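Local coordinates for peroxisomal membrane protein LPX1 (Saccharomyces cerevisiae, PDB 2Y6U) that hydrolyses acyl esters, with lipase and phospholipase A activity, in the peroxisome, at residues A[213-218]-A[234-239]; A[65-70]-A[325-330]; A[154-159]-A[274-279]; A[168-173]-A[287-292]. All coordinates share one frame; numbering follows the deposited sequence.

Contact 1 (A[213-218]-A[234-239]); sequences EYVKYM and NIIDFE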
loop_
_atom_site.group_PDB
_atom_site.type_symbol
_atom_site.label_atom_id
_atom_site.label_comp_id
_atom_site.label_asym_id
_atom_site.label_seq_id
_atom_site.Cartn_x
_atom_site.Cartn_y
_atom_site.Cartn_z
ATOM N N GLU A 213 -19.370 29.230 26.654
ATOM C CA GLU A 213 -18.991 29.768 25.335
ATOM C C GLU A 213 -18.700 28.629 24.337
ATOM O O GLU A 213 -18.985 28.764 23.150
ATOM C CB GLU A 213 -17.745 30.655 25.437
ATOM C CG GLU A 213 -17.951 31.943 26.218
ATOM C CD GLU A 213 -18.899 32.899 25.513
ATOM O OE1 GLU A 213 -18.779 33.021 24.278
ATOM O OE2 GLU A 213 -19.742 33.555 26.193
ATOM N N TYR A 214 -18.114 27.555 24.847
ATOM C CA TYR A 214 -17.895 26.323 24.066
ATOM C C TYR A 214 -19.213 25.757 23.517
ATOM O O TYR A 214 -19.361 25.597 22.301
ATOM C CB TYR A 214 -17.163 25.261 24.902
ATOM C CG TYR A 214 -17.125 23.888 24.261
ATOM C CD1 TYR A 214 -16.512 23.690 23.023
ATOM C CD2 TYR A 214 -17.749 22.796 24.874
ATOM C CE1 TYR A 214 -16.489 22.452 22.435
ATOM C CE2 TYR A 214 -17.771 21.568 24.280
ATOM C CZ TYR A 214 -17.122 21.378 23.046
ATOM O OH TYR A 214 -17.144 20.131 22.422
ATOM N N VAL A 215 -20.170 25.433 24.384
ATOM C CA VAL A 215 -21.412 24.877 23.885
ATOM C C VAL A 215 -22.142 25.898 22.975
ATOM O O VAL A 215 -22.732 25.514 21.977
ATOM C CB VAL A 215 -22.290 24.354 25.040
ATOM C CG1 VAL A 215 -23.704 24.029 24.549
ATOM C CG2 VAL A 215 -21.629 23.142 25.741
ATOM N N LYS A 216 -22.101 27.187 23.302
ATOM C CA LYS A 216 -22.729 28.222 22.453
ATOM C C LYS A 216 -22.147 28.213 21.034
ATOM O O LYS A 216 -22.872 28.195 20.036
ATOM C CB LYS A 216 -22.550 29.610 23.061
ATOM C CG LYS A 216 -23.066 30.823 22.219
ATOM C CD LYS A 216 -22.973 32.131 23.046
ATOM C CE LYS A 216 -23.605 33.313 22.321
ATOM N NZ LYS A 216 -23.551 34.558 23.116
ATOM N N TYR A 217 -20.831 28.289 20.942
ATOM C CA TYR A 217 -20.196 28.111 19.638
ATOM C C TYR A 217 -20.576 26.772 18.953
ATOM O O TYR A 217 -20.951 26.762 17.771
ATOM C CB TYR A 217 -18.671 28.287 19.746
ATOM C CG TYR A 217 -18.003 28.036 18.446
ATOM C CD1 TYR A 217 -17.901 29.022 17.478
ATOM C CD2 TYR A 217 -17.495 26.769 18.166
ATOM C CE1 TYR A 217 -17.285 28.745 16.252
ATOM C CE2 TYR A 217 -16.890 26.494 16.980
ATOM C CZ TYR A 217 -16.784 27.480 16.024
ATOM O OH TYR A 217 -16.180 27.103 14.844
ATOM N N MET A 218 -20.499 25.646 19.654
ATOM C CA MET A 218 -20.758 24.363 18.956
ATOM C C MET A 218 -22.177 24.404 18.353
ATOM O O MET A 218 -22.357 24.033 17.211
ATOM C CB MET A 218 -20.545 23.152 19.875
ATOM C CG MET A 218 -19.129 23.005 20.307
ATOM S SD MET A 218 -17.988 22.714 18.866
ATOM C CE MET A 218 -18.390 20.964 18.573
ATOM N N ASN A 234 -23.305 14.158 20.796
ATOM C CA ASN A 234 -22.112 13.272 20.794
ATOM C C ASN A 234 -20.827 14.003 20.393
ATOM O O ASN A 234 -19.777 13.778 21.002
ATOM C CB ASN A 234 -22.285 12.146 19.830
ATOM C CG ASN A 234 -23.328 11.197 20.252
ATOM O OD1 ASN A 234 -23.747 11.180 21.459
ATOM N ND2 ASN A 234 -23.797 10.380 19.269
ATOM N N ILE A 235 -20.938 14.895 19.384
ATOM C CA ILE A 235 -19.798 15.717 18.950
ATOM C C ILE A 235 -19.344 16.606 20.104
ATOM O O ILE A 235 -18.148 16.696 20.404
ATOM C CB ILE A 235 -20.116 16.546 17.685
ATOM C CG1 ILE A 235 -20.214 15.628 16.457
ATOM C CG2 ILE A 235 -19.064 17.632 17.487
ATOM C CD1 ILE A 235 -20.889 16.284 15.193
ATOM N N ILE A 236 -20.293 17.277 20.737
ATOM C CA ILE A 236 -19.990 18.195 21.824
ATOM C C ILE A 236 -19.259 17.502 22.952
ATOM O O ILE A 236 -18.226 17.983 23.446
ATOM C CB ILE A 236 -21.272 18.926 22.309
ATOM C CG1 ILE A 236 -21.738 19.934 21.236
ATOM C CG2 ILE A 236 -21.035 19.586 23.703
ATOM C CD1 ILE A 236 -23.295 20.416 21.340
ATOM N N ASP A 237 -19.755 16.342 23.345
ATOM C CA ASP A 237 -19.188 15.594 24.457
ATOM C C ASP A 237 -17.830 14.975 24.101
ATOM O O ASP A 237 -16.939 14.843 24.985
ATOM C CB ASP A 237 -20.178 14.507 24.928
ATOM C CG ASP A 237 -21.416 15.107 25.656
ATOM O OD1 ASP A 237 -21.271 16.185 26.244
ATOM O OD2 ASP A 237 -22.533 14.527 25.601
ATOM N N PHE A 238 -17.668 14.570 22.852
ATOM C CA PHE A 238 -16.426 13.849 22.433
ATOM C C PHE A 238 -15.250 14.838 22.281
ATOM O O PHE A 238 -14.106 14.551 22.636
ATOM C CB PHE A 238 -16.662 13.128 21.153
ATOM C CG PHE A 238 -15.415 12.540 20.531
ATOM C CD1 PHE A 238 -14.969 11.294 20.904
ATOM C CD2 PHE A 238 -14.730 13.230 19.549
ATOM C CE1 PHE A 238 -13.828 10.767 20.333
ATOM C CE2 PHE A 238 -13.624 12.734 18.989
ATOM C CZ PHE A 238 -13.159 11.493 19.366
ATOM N N GLU A 239 -15.554 16.022 21.758
ATOM C CA GLU A 239 -14.536 17.036 21.479
ATOM C C GLU A 239 -14.052 17.743 22.729
ATOM O O GLU A 239 -12.986 18.338 22.711
ATOM C CB GLU A 239 -15.059 18.075 20.442
ATOM C CG GLU A 239 -15.241 17.596 18.987
ATOM C CD GLU A 239 -13.876 17.234 18.305
ATOM O OE1 GLU A 239 -12.827 17.763 18.798
ATOM O OE2 GLU A 239 -13.874 16.522 17.232
#

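Contact 2 (A[65-70]-A[325-330]); sequences KVVWEY and VNVEAP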
loop_
_atom_site.group_PDB
_atom_site.type_symbol
_atom_site.label_atom_id
_atom_site.label_comp_id
_atom_site.label_asym_id
_atom_site.label_seq_id
_atom_site.Cartn_x
_atom_site.Cartn_y
_atom_site.Cartn_z
ATOM N N LYS A 65 -14.467 9.994 14.512
ATOM C CA LYS A 65 -15.155 8.741 14.500
ATOM C C LYS A 65 -16.505 8.820 15.227
ATOM O O LYS A 65 -17.377 8.025 14.951
ATOM C CB LYS A 65 -14.282 7.717 15.144
ATOM C CG LYS A 65 -14.107 7.950 16.649
ATOM C CD LYS A 65 -13.134 6.934 17.304
ATOM C CE LYS A 65 -12.830 7.478 18.701
ATOM N NZ LYS A 65 -11.877 6.634 19.529
ATOM N N VAL A 66 -16.690 9.821 16.089
ATOM C CA VAL A 66 -17.883 9.894 16.902
ATOM C C VAL A 66 -19.169 10.103 16.074
ATOM O O VAL A 66 -20.283 9.732 16.519
ATOM C CB VAL A 66 -17.800 10.988 18.005
ATOM C CG1 VAL A 66 -18.161 12.448 17.502
ATOM C CG2 VAL A 66 -18.690 10.557 19.182
ATOM N N VAL A 67 -19.017 10.665 14.875
ATOM C CA VAL A 67 -20.175 10.984 14.032
ATOM C C VAL A 67 -20.899 9.730 13.545
ATOM O O VAL A 67 -22.062 9.804 13.117
ATOM C CB VAL A 67 -19.813 11.855 12.803
ATOM C CG1 VAL A 67 -19.168 13.206 13.299
ATOM C CG2 VAL A 67 -18.942 11.105 11.767
ATOM N N TRP A 68 -20.243 8.575 13.687
ATOM C CA TRP A 68 -20.856 7.326 13.316
ATOM C C TRP A 68 -21.475 6.561 14.467
ATOM O O TRP A 68 -22.195 5.554 14.255
ATOM C CB TRP A 68 -19.850 6.444 12.606
ATOM C CG TRP A 68 -19.094 7.077 11.519
ATOM C CD1 TRP A 68 -17.776 7.406 11.537
ATOM C CD2 TRP A 68 -19.587 7.459 10.211
ATOM N NE1 TRP A 68 -17.398 7.916 10.328
ATOM C CE2 TRP A 68 -18.467 7.953 9.484
ATOM C CE3 TRP A 68 -20.809 7.421 9.599
ATOM C CZ2 TRP A 68 -18.572 8.421 8.226
ATOM C CZ3 TRP A 68 -20.897 7.853 8.255
ATOM C CH2 TRP A 68 -19.790 8.344 7.614
ATOM N N GLU A 69 -21.300 7.021 15.711
ATOM C CA GLU A 69 -21.919 6.273 16.790
ATOM C C GLU A 69 -23.420 6.121 16.726
ATOM O O GLU A 69 -23.950 5.038 17.035
ATOM C CB GLU A 69 -21.452 6.768 18.189
ATOM C CG GLU A 69 -19.956 6.590 18.316
ATOM C CD GLU A 69 -19.412 7.106 19.741
ATOM O OE1 GLU A 69 -20.189 7.603 20.566
ATOM O OE2 GLU A 69 -18.207 7.086 19.919
ATOM N N TYR A 70 -24.133 7.172 16.329
ATOM C CA TYR A 70 -25.543 7.118 16.135
ATOM C C TYR A 70 -25.942 5.966 15.161
ATOM O O TYR A 70 -27.038 5.451 15.213
ATOM C CB TYR A 70 -25.994 8.499 15.587
ATOM C CG TYR A 70 -27.432 8.564 15.273
ATOM C CD1 TYR A 70 -27.914 8.225 14.016
ATOM C CD2 TYR A 70 -28.341 8.983 16.239
ATOM C CE1 TYR A 70 -29.261 8.292 13.718
ATOM C CE2 TYR A 70 -29.749 9.106 15.962
ATOM C CZ TYR A 70 -30.208 8.750 14.690
ATOM O OH TYR A 70 -31.541 8.794 14.491
ATOM N N VAL A 325 -24.767 15.706 5.018
ATOM C CA VAL A 325 -25.938 14.868 5.087
ATOM C C VAL A 325 -25.738 13.681 6.046
ATOM O O VAL A 325 -26.698 13.259 6.676
ATOM C CB VAL A 325 -26.363 14.439 3.679
ATOM C CG1 VAL A 325 -25.325 13.493 2.962
ATOM C CG2 VAL A 325 -27.840 13.899 3.718
ATOM N N ASN A 326 -24.497 13.177 6.181
ATOM C CA ASN A 326 -24.226 12.054 7.098
ATOM C C ASN A 326 -24.552 12.407 8.533
ATOM O O ASN A 326 -24.973 11.498 9.263
ATOM C CB ASN A 326 -22.792 11.520 7.057
ATOM C CG ASN A 326 -21.762 12.553 7.418
ATOM O OD1 ASN A 326 -21.905 13.705 7.027
ATOM N ND2 ASN A 326 -20.744 12.145 8.193
ATOM N N VAL A 327 -24.336 13.655 8.949
ATOM C CA VAL A 327 -24.673 14.054 10.327
ATOM C C VAL A 327 -26.022 14.768 10.442
ATOM O O VAL A 327 -26.583 14.777 11.506
ATOM C CB VAL A 327 -23.556 14.855 11.007
ATOM C CG1 VAL A 327 -22.228 13.984 10.992
ATOM C CG2 VAL A 327 -23.291 16.211 10.356
ATOM N N GLU A 328 -26.516 15.355 9.353
ATOM C CA GLU A 328 -27.773 16.101 9.412
ATOM C C GLU A 328 -29.002 15.306 9.093
ATOM O O GLU A 328 -30.068 15.623 9.594
ATOM C CB GLU A 328 -27.711 17.309 8.484
ATOM C CG GLU A 328 -26.553 18.206 8.825
ATOM C CD GLU A 328 -26.417 19.434 7.908
ATOM O OE1 GLU A 328 -27.027 19.451 6.811
ATOM O OE2 GLU A 328 -25.679 20.367 8.280
ATOM N N ALA A 329 -28.881 14.296 8.247
ATOM C CA ALA A 329 -29.997 13.389 7.984
ATOM C C ALA A 329 -29.528 11.967 8.070
ATOM O O ALA A 329 -29.656 11.219 7.114
ATOM C CB ALA A 329 -30.600 13.691 6.543
ATOM N N PRO A 330 -28.968 11.535 9.237
ATOM C CA PRO A 330 -28.419 10.176 9.327
ATOM C C PRO A 330 -29.479 9.074 9.034
ATOM O O PRO A 330 -29.128 8.040 8.499
ATOM C CB PRO A 330 -27.924 10.115 10.778
ATOM C CG PRO A 330 -28.845 11.084 11.493
ATOM C CD PRO A 330 -29.008 12.197 10.550
#

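Contact 3 (A[154-159]-A[274-279]); sequences CDVLQP and PFLISN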
loop_
_atom_site.group_PDB
_atom_site.type_symbol
_atom_site.label_atom_id
_atom_site.label_comp_id
_atom_site.label_asym_id
_atom_site.label_seq_id
_atom_site.Cartn_x
_atom_site.Cartn_y
_atom_site.Cartn_z
ATOM N N CYS A 154 -8.023 3.418 -0.535
ATOM C CA CYS A 154 -7.848 2.088 0.035
ATOM C C CYS A 154 -7.932 1.019 -1.001
ATOM O O CYS A 154 -7.066 0.118 -1.042
ATOM C CB CYS A 154 -8.915 1.771 1.104
ATOM S SG CYS A 154 -8.538 2.651 2.700
ATOM N N ASP A 155 -8.929 1.075 -1.830
ATOM C CA ASP A 155 -9.077 0.023 -2.868
ATOM C C ASP A 155 -7.968 0.075 -3.874
ATOM O O ASP A 155 -7.463 -0.990 -4.325
ATOM C CB ASP A 155 -10.438 0.096 -3.540
ATOM C CG ASP A 155 -10.716 -1.147 -4.416
ATOM O OD1 ASP A 155 -10.949 -2.206 -3.781
ATOM O OD2 ASP A 155 -10.558 -1.068 -5.666
ATOM N N VAL A 156 -7.493 1.296 -4.233
ATOM C CA VAL A 156 -6.414 1.435 -5.145
ATOM C C VAL A 156 -5.151 0.759 -4.631
ATOM O O VAL A 156 -4.433 0.050 -5.363
ATOM C CB VAL A 156 -6.150 2.940 -5.513
ATOM C CG1 VAL A 156 -4.812 3.046 -6.301
ATOM C CG2 VAL A 156 -7.400 3.530 -6.374
ATOM N N LEU A 157 -4.852 1.005 -3.363
ATOM C CA LEU A 157 -3.627 0.546 -2.796
ATOM C C LEU A 157 -3.695 -0.953 -2.361
ATOM O O LEU A 157 -2.670 -1.551 -2.153
ATOM C CB LEU A 157 -3.303 1.352 -1.519
ATOM C CG LEU A 157 -2.972 2.837 -1.862
ATOM C CD1 LEU A 157 -2.799 3.612 -0.518
ATOM C CD2 LEU A 157 -1.699 2.912 -2.777
ATOM N N GLN A 158 -4.899 -1.461 -2.164
ATOM C CA GLN A 158 -5.107 -2.848 -1.667
ATOM C C GLN A 158 -6.519 -3.296 -2.186
ATOM O O GLN A 158 -7.503 -3.204 -1.477
ATOM C CB GLN A 158 -5.056 -2.821 -0.177
ATOM C CG GLN A 158 -5.368 -4.247 0.530
ATOM C CD GLN A 158 -4.786 -5.387 -0.192
ATOM O OE1 GLN A 158 -5.345 -5.839 -1.204
ATOM N NE2 GLN A 158 -3.618 -5.880 0.282
ATOM N N PRO A 159 -6.601 -3.761 -3.401
ATOM C CA PRO A 159 -7.860 -4.003 -3.970
ATOM C C PRO A 159 -8.488 -5.358 -3.547
ATOM O O PRO A 159 -9.551 -5.763 -4.067
ATOM C CB PRO A 159 -7.523 -4.007 -5.499
ATOM C CG PRO A 159 -6.226 -4.584 -5.588
ATOM C CD PRO A 159 -5.548 -3.928 -4.406
ATOM N N PRO A 274 -4.147 14.086 -7.665
ATOM C CA PRO A 274 -3.956 13.577 -9.034
ATOM C C PRO A 274 -3.738 12.067 -9.073
ATOM O O PRO A 274 -4.241 11.393 -9.955
ATOM C CB PRO A 274 -2.723 14.321 -9.503
ATOM C CG PRO A 274 -2.978 15.760 -8.881
ATOM C CD PRO A 274 -3.307 15.300 -7.498
ATOM N N PHE A 275 -3.028 11.576 -8.082
ATOM C CA PHE A 275 -2.755 10.126 -7.977
ATOM C C PHE A 275 -4.052 9.318 -7.852
ATOM O O PHE A 275 -4.288 8.359 -8.564
ATOM C CB PHE A 275 -1.857 9.850 -6.788
ATOM C CG PHE A 275 -1.601 8.338 -6.599
ATOM C CD1 PHE A 275 -0.645 7.704 -7.340
ATOM C CD2 PHE A 275 -2.411 7.602 -5.820
ATOM C CE1 PHE A 275 -0.428 6.313 -7.178
ATOM C CE2 PHE A 275 -2.179 6.237 -5.640
ATOM C CZ PHE A 275 -1.195 5.617 -6.317
ATOM N N LEU A 276 -4.975 9.791 -7.018
ATOM C CA LEU A 276 -6.278 9.161 -6.827
ATOM C C LEU A 276 -7.124 9.258 -8.087
ATOM O O LEU A 276 -7.608 8.231 -8.595
ATOM C CB LEU A 276 -7.010 9.655 -5.566
ATOM C CG LEU A 276 -8.330 8.831 -5.583
ATOM C CD1 LEU A 276 -8.021 7.300 -5.215
ATOM C CD2 LEU A 276 -9.532 9.383 -5.069
ATOM N N ILE A 277 -7.190 10.454 -8.694
ATOM C CA ILE A 277 -7.924 10.710 -9.853
ATOM C C ILE A 277 -7.487 9.799 -10.962
ATOM O O ILE A 277 -8.347 9.256 -11.709
ATOM C CB ILE A 277 -7.862 12.191 -10.274
ATOM C CG1 ILE A 277 -8.558 13.070 -9.172
ATOM C CG2 ILE A 277 -8.383 12.471 -11.700
ATOM C CD1 ILE A 277 -8.213 14.568 -9.298
ATOM N N SER A 278 -6.180 9.652 -11.118
ATOM C CA SER A 278 -5.642 8.820 -12.193
ATOM C C SER A 278 -5.985 7.264 -12.047
ATOM O O SER A 278 -5.822 6.482 -13.027
ATOM C CB SER A 278 -4.141 8.970 -12.208
ATOM O OG SER A 278 -3.595 8.298 -13.342
ATOM N N ASN A 279 -6.340 6.869 -10.853
ATOM C CA ASN A 279 -6.539 5.499 -10.457
ATOM C C ASN A 279 -7.943 5.052 -10.169
ATOM O O ASN A 279 -8.210 3.834 -9.929
ATOM C CB ASN A 279 -5.582 5.125 -9.303
ATOM C CG ASN A 279 -4.214 4.978 -9.818
ATOM O OD1 ASN A 279 -4.002 4.158 -10.739
ATOM N ND2 ASN A 279 -3.269 5.845 -9.409
#

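Contact 4 (A[168-173]-A[287-292]); sequences IEPVVI and TIHIVG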
loop_
_atom_site.group_PDB
_atom_site.type_symbol
_atom_site.label_atom_id
_atom_site.label_comp_id
_atom_site.label_asym_id
_atom_site.label_seq_id
_atom_site.Cartn_x
_atom_site.Cartn_y
_atom_site.Cartn_z
ATOM N N ILE A 168 -20.071 8.903 0.815
ATOM C CA ILE A 168 -21.098 9.882 1.113
ATOM C C ILE A 168 -20.411 11.224 0.860
ATOM O O ILE A 168 -19.480 11.613 1.570
ATOM C CB ILE A 168 -21.584 9.790 2.534
ATOM C CG1 ILE A 168 -22.111 8.358 2.880
ATOM C CG2 ILE A 168 -22.684 10.912 2.790
ATOM C CD1 ILE A 168 -22.122 8.085 4.429
ATOM N N GLU A 169 -20.860 11.961 -0.124
ATOM C CA GLU A 169 -20.265 13.238 -0.452
ATOM C C GLU A 169 -18.744 13.252 -0.520
ATOM O O GLU A 169 -18.057 14.079 0.154
ATOM C CB GLU A 169 -20.723 14.269 0.570
ATOM C CG GLU A 169 -22.153 14.687 0.421
ATOM C CD GLU A 169 -22.343 15.736 -0.778
ATOM O OE1 GLU A 169 -21.516 16.637 -0.892
ATOM O OE2 GLU A 169 -23.337 15.674 -1.508
ATOM N N PRO A 170 -18.161 12.292 -1.260
ATOM C CA PRO A 170 -16.743 12.228 -1.353
ATOM C C PRO A 170 -16.192 13.543 -1.965
ATOM O O PRO A 170 -16.794 14.099 -2.886
ATOM C CB PRO A 170 -16.477 11.052 -2.295
ATOM C CG PRO A 170 -17.684 10.974 -3.123
ATOM C CD PRO A 170 -18.830 11.388 -2.183
ATOM N N VAL A 171 -14.973 13.918 -1.508
ATOM C CA VAL A 171 -14.247 15.059 -2.041
ATOM C C VAL A 171 -13.010 14.566 -2.821
ATOM O O VAL A 171 -12.113 14.003 -2.207
ATOM C CB VAL A 171 -13.760 15.987 -0.883
ATOM C CG1 VAL A 171 -12.818 17.131 -1.462
ATOM C CG2 VAL A 171 -15.027 16.608 -0.197
ATOM N N VAL A 172 -13.097 14.727 -4.152
ATOM C CA VAL A 172 -12.079 14.213 -5.082
ATOM C C VAL A 172 -11.552 15.309 -5.966
ATOM O O VAL A 172 -10.345 15.610 -5.946
ATOM C CB VAL A 172 -12.543 12.984 -5.855
ATOM C CG1 VAL A 172 -11.436 12.525 -6.771
ATOM C CG2 VAL A 172 -12.963 11.862 -4.877
ATOM N N ILE A 173 -12.445 15.940 -6.721
ATOM C CA ILE A 173 -12.080 17.072 -7.585
ATOM C C ILE A 173 -12.552 18.346 -6.907
ATOM O O ILE A 173 -13.778 18.581 -6.663
ATOM C CB ILE A 173 -12.638 16.912 -8.976
ATOM C CG1 ILE A 173 -12.053 15.568 -9.555
ATOM C CG2 ILE A 173 -12.305 18.189 -9.927
ATOM C CD1 ILE A 173 -12.722 15.195 -10.711
ATOM N N THR A 287 -19.694 0.478 -6.050
ATOM C CA THR A 287 -19.495 1.715 -5.352
ATOM C C THR A 287 -20.780 2.524 -5.370
ATOM O O THR A 287 -21.430 2.817 -6.481
ATOM C CB THR A 287 -18.350 2.475 -6.044
ATOM O OG1 THR A 287 -17.176 1.682 -6.028
ATOM C CG2 THR A 287 -18.090 3.825 -5.302
ATOM N N ILE A 288 -21.278 2.775 -4.186
ATOM C CA ILE A 288 -22.465 3.585 -3.987
ATOM C C ILE A 288 -22.010 5.007 -3.688
ATOM O O ILE A 288 -21.173 5.220 -2.806
ATOM C CB ILE A 288 -23.233 3.080 -2.764
ATOM C CG1 ILE A 288 -23.458 1.580 -2.812
ATOM C CG2 ILE A 288 -24.510 3.873 -2.575
ATOM C CD1 ILE A 288 -24.164 1.000 -4.168
ATOM N N HIS A 289 -22.615 5.994 -4.336
ATOM C CA HIS A 289 -22.256 7.366 -4.166
ATOM C C HIS A 289 -23.499 8.039 -3.668
ATOM O O HIS A 289 -24.524 8.042 -4.336
ATOM C CB HIS A 289 -21.825 7.881 -5.518
ATOM C CG HIS A 289 -21.312 9.280 -5.526
ATOM N ND1 HIS A 289 -21.021 9.928 -6.709
ATOM C CD2 HIS A 289 -21.042 10.159 -4.520
ATOM C CE1 HIS A 289 -20.583 11.132 -6.429
ATOM N NE2 HIS A 289 -20.554 11.294 -5.114
ATOM N N ILE A 290 -23.469 8.505 -2.424
ATOM C CA ILE A 290 -24.599 9.117 -1.791
ATOM C C ILE A 290 -24.292 10.597 -1.744
ATOM O O ILE A 290 -23.244 11.034 -1.232
ATOM C CB ILE A 290 -24.843 8.585 -0.391
ATOM C CG1 ILE A 290 -25.090 7.067 -0.431
ATOM C CG2 ILE A 290 -26.074 9.359 0.319
ATOM C CD1 ILE A 290 -25.290 6.352 0.905
ATOM N N VAL A 291 -25.185 11.386 -2.313
ATOM C CA VAL A 291 -25.000 12.839 -2.333
ATOM C C VAL A 291 -26.217 13.506 -1.746
ATOM O O VAL A 291 -27.325 12.984 -1.786
ATOM C CB VAL A 291 -24.673 13.422 -3.707
ATOM C CG1 VAL A 291 -23.459 12.704 -4.411
ATOM C CG2 VAL A 291 -25.914 13.393 -4.616
ATOM N N GLY A 292 -26.004 14.672 -1.156
ATOM C CA GLY A 292 -27.064 15.553 -0.727
ATOM C C GLY A 292 -27.591 16.394 -1.930
ATOM O O GLY A 292 -26.815 17.004 -2.633
HETATM O O HOH W 1 -19.777 13.858 -4.074
#

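Contact 1 (A[213-218]-A[234-239])
Tyr214 and Ile236 are joined by the one hydrogen bond between 213-218 and 234-239, made by the phenol oxygen, while a ring carbon adds an apolar touch. Tyr214 OH donates to Ile236 O at 2.6 Å, in the plane of that carbonyl and on a lone pair, with a C=O...donor angle of 120°. The acceptor sits at the edge of the ring, near its plane. Tyr214 CG is anti to the backbone N (chi1 169°), and the ring runs on from there to set its hydroxyl against the other helix, where it also meets Glu239 CB at 3.5 Å. The acid end of Glu239 turns away from this partner and binds Met257 N instead.

Helices 211-220 and 229-239 belong to the helical insertion between strands 164-168 and 286-292, the place where many alpha/beta hydrolases carry a cap or lid. The axes of segments 213-218 and 234-239 run 139° apart and come within 10.8 Å of each other.

The remaining contacts are apolar. Ile236 is shared by three side chains: its CG2 lies 3.9 Å from Tyr214 CE2 and 4.1 Å from Val215 CG2, while its CG1 is 3.7 Å from Met218 CB, the Met218 and Ile236 chains sliding past each other in opposite directions. Bent at chi2 and chi3, Met218 brings its methyl CE to 3.6 Å from Ile235 CG2; a glycerol, probably from the crystallisation liquor, lies about 3 Å from the Met218 side chain.

Contact 2 (A[65-70]-A[325-330])
Val67, Trp68 and Tyr70 meet Asn326, Val327 and Pro330 in a buried, van der Waals contact between the loop after strand 51-58 and the short helix 325-328 with the start of helix 330-347. No hydrogen bond links 65-70 to 325-330, though Tyr71 OH, next in the loop, bonds to Asn326 O. The valines press together directly: Val67 CB is 3.7 Å from Val327 CG1, and Val67 CG1 is 3.9 Å from the same methyl. With CG1 anti to the carbonyl carbon (chi1 -59°), Val67 CG2 is left in the crowded position between backbone N and carbonyl carbon. There Val67 CG2 lies 3.7 Å above the plane of the Trp68 indole, offset toward the rim, and 4.1 Å from Asn326 ND2.

That amide also comes to 4.0 Å from Trp68 CH2, with the ring and amide planes turned 54° apart. Both Trp68 and Asn326 touch His144 of strand 137-144. In alpha/beta hydrolases the loop after the strand equivalent to 51-58 commonly contributes to the oxyanion hole, and the one after the last strand carries the catalytic histidine, so the two segments meet close to where an active site is expected.

Farther along, Tyr70 and Pro330 cross at about a right angle, Tyr70 CE1 approaching Pro330 CG to 3.6 Å and Tyr70 CD1 approaching Pro330 CB to 3.7 Å. Beyond the ring, the phenol OH is hydrogen-bonded to Asp331 OD1. An alanine at Tyr70 would probably open a gap beside the Pro330 ring and leave Asp331 without its hydroxyl partner. The Tyr70 ring also meets His228, and Arg74 in a cation-pi contact.

Contact 3 (A[154-159]-A[274-279])
Val156, in the last turn of the helix that follows the probable nucleophile elbow of this hydrolase, packs against helix 273-279 at a place where the second subunit also comes within reach. Both branches of the valine are used. With CG1 anti to the backbone N (chi1 170°), both methyls rest against Asn279 CB, at 3.7 Å for Val156 CG1 and 3.8 Å for Val156 CG2, while the two side chains cross at about a right angle. Val156 CG2 further reaches Leu276 CD1 at 4.0 Å, and Val156 CG1 stands 4.2 Å from Phe275 CE2. Leu157 adds a looser touch, its CD2 lying 4.4 Å from the same ring carbon.

The amide of Asn279 is tethered on its own helix. Asn279 ND2 donates to Phe275 O at 2.8 Å along a bent path (N-H...O angle 135°), the donor tilted 30° from the carbonyl plane. The same nitrogen lies 3.6 Å above the centre of one face of the Phe275 ring. This bond helps to hold the amide's rotation, while OD1 finds its partner across the dimer.

There Asn279 OD1 is bonded to ND2 of Asn279 of the second subunit, Phe275 makes an edge-to-face contact with Phe282 of that subunit, and Leu157 packs on its own counterpart. The arrangement is that of a helix-flanked alpha/beta hydrolase core, in which the elbow helix 146-157 and the helix leading into strand 286-292 together supply a dimer surface.

Contact 4 (A[168-173]-A[287-292])
Glu169 grips strand 286-292 twice, and there the contact is tightest. Its backbone N donates to Ile290 O at 2.8 Å, nearly along the C=O axis, next to the parallel bridge between Ile168 and Ile290. Its side chain, bent at chi2 (-78°), comes back to the strand, where Glu169 OE2 accepts from Gly292 N at 2.9 Å on its anti side and also lies 3.4 Å from Val291 CA.

The other carboxylate oxygen, OE1, binds His323 ND1 and Ser295 OG, consistent with the acid-histidine pair of a catalytic triad whose acid follows strand six, as in pancreatic lipase. An alanine at Glu169 would probably leave Gly292 N without the OE2 acceptor and His323 ND1 and Ser295 OG without OE1.

The other end, also buried, is bridged by water. Pro170 CD packs 3.4 Å from His289 NE2, and a water in the plane of the imidazole, at its edge, links His289 NE2 (2.9 Å) to Pro170 O; Tyr313 OH binds His289 ND1. Val291, partly exposed, marks the more open side. Strand 286-292 lies between strands 164-168 and 313-318, while Leu306 of helix 300-309 packs on both Pro170 and His289.

The four contacts form a chain of touches from the probable cap to the dimer surface. Contact 1 meets contact 2 where Phe238 CG lies 3.8 Å from Val66 CB; their centres are 15 Å apart. Contact 2 in turn touches contact 4, Val325 CG1 reaching Ile168 CG2 at 3.7 Å, and contact 4 touches contact 3 through Val172 CG1 and Ile277 CG1, 3.8 Å apart. The ends, contacts 1 and 3, have centres 35 Å apart. The probable active site, at the GxSxG elbow, lies near contacts 2 and 4: the side chains of Trp68 and Glu169 lie near Gly143, Ser145 and Gly147 without touching them, and the backbone of Ile168 and Val171 bonds to Ser145.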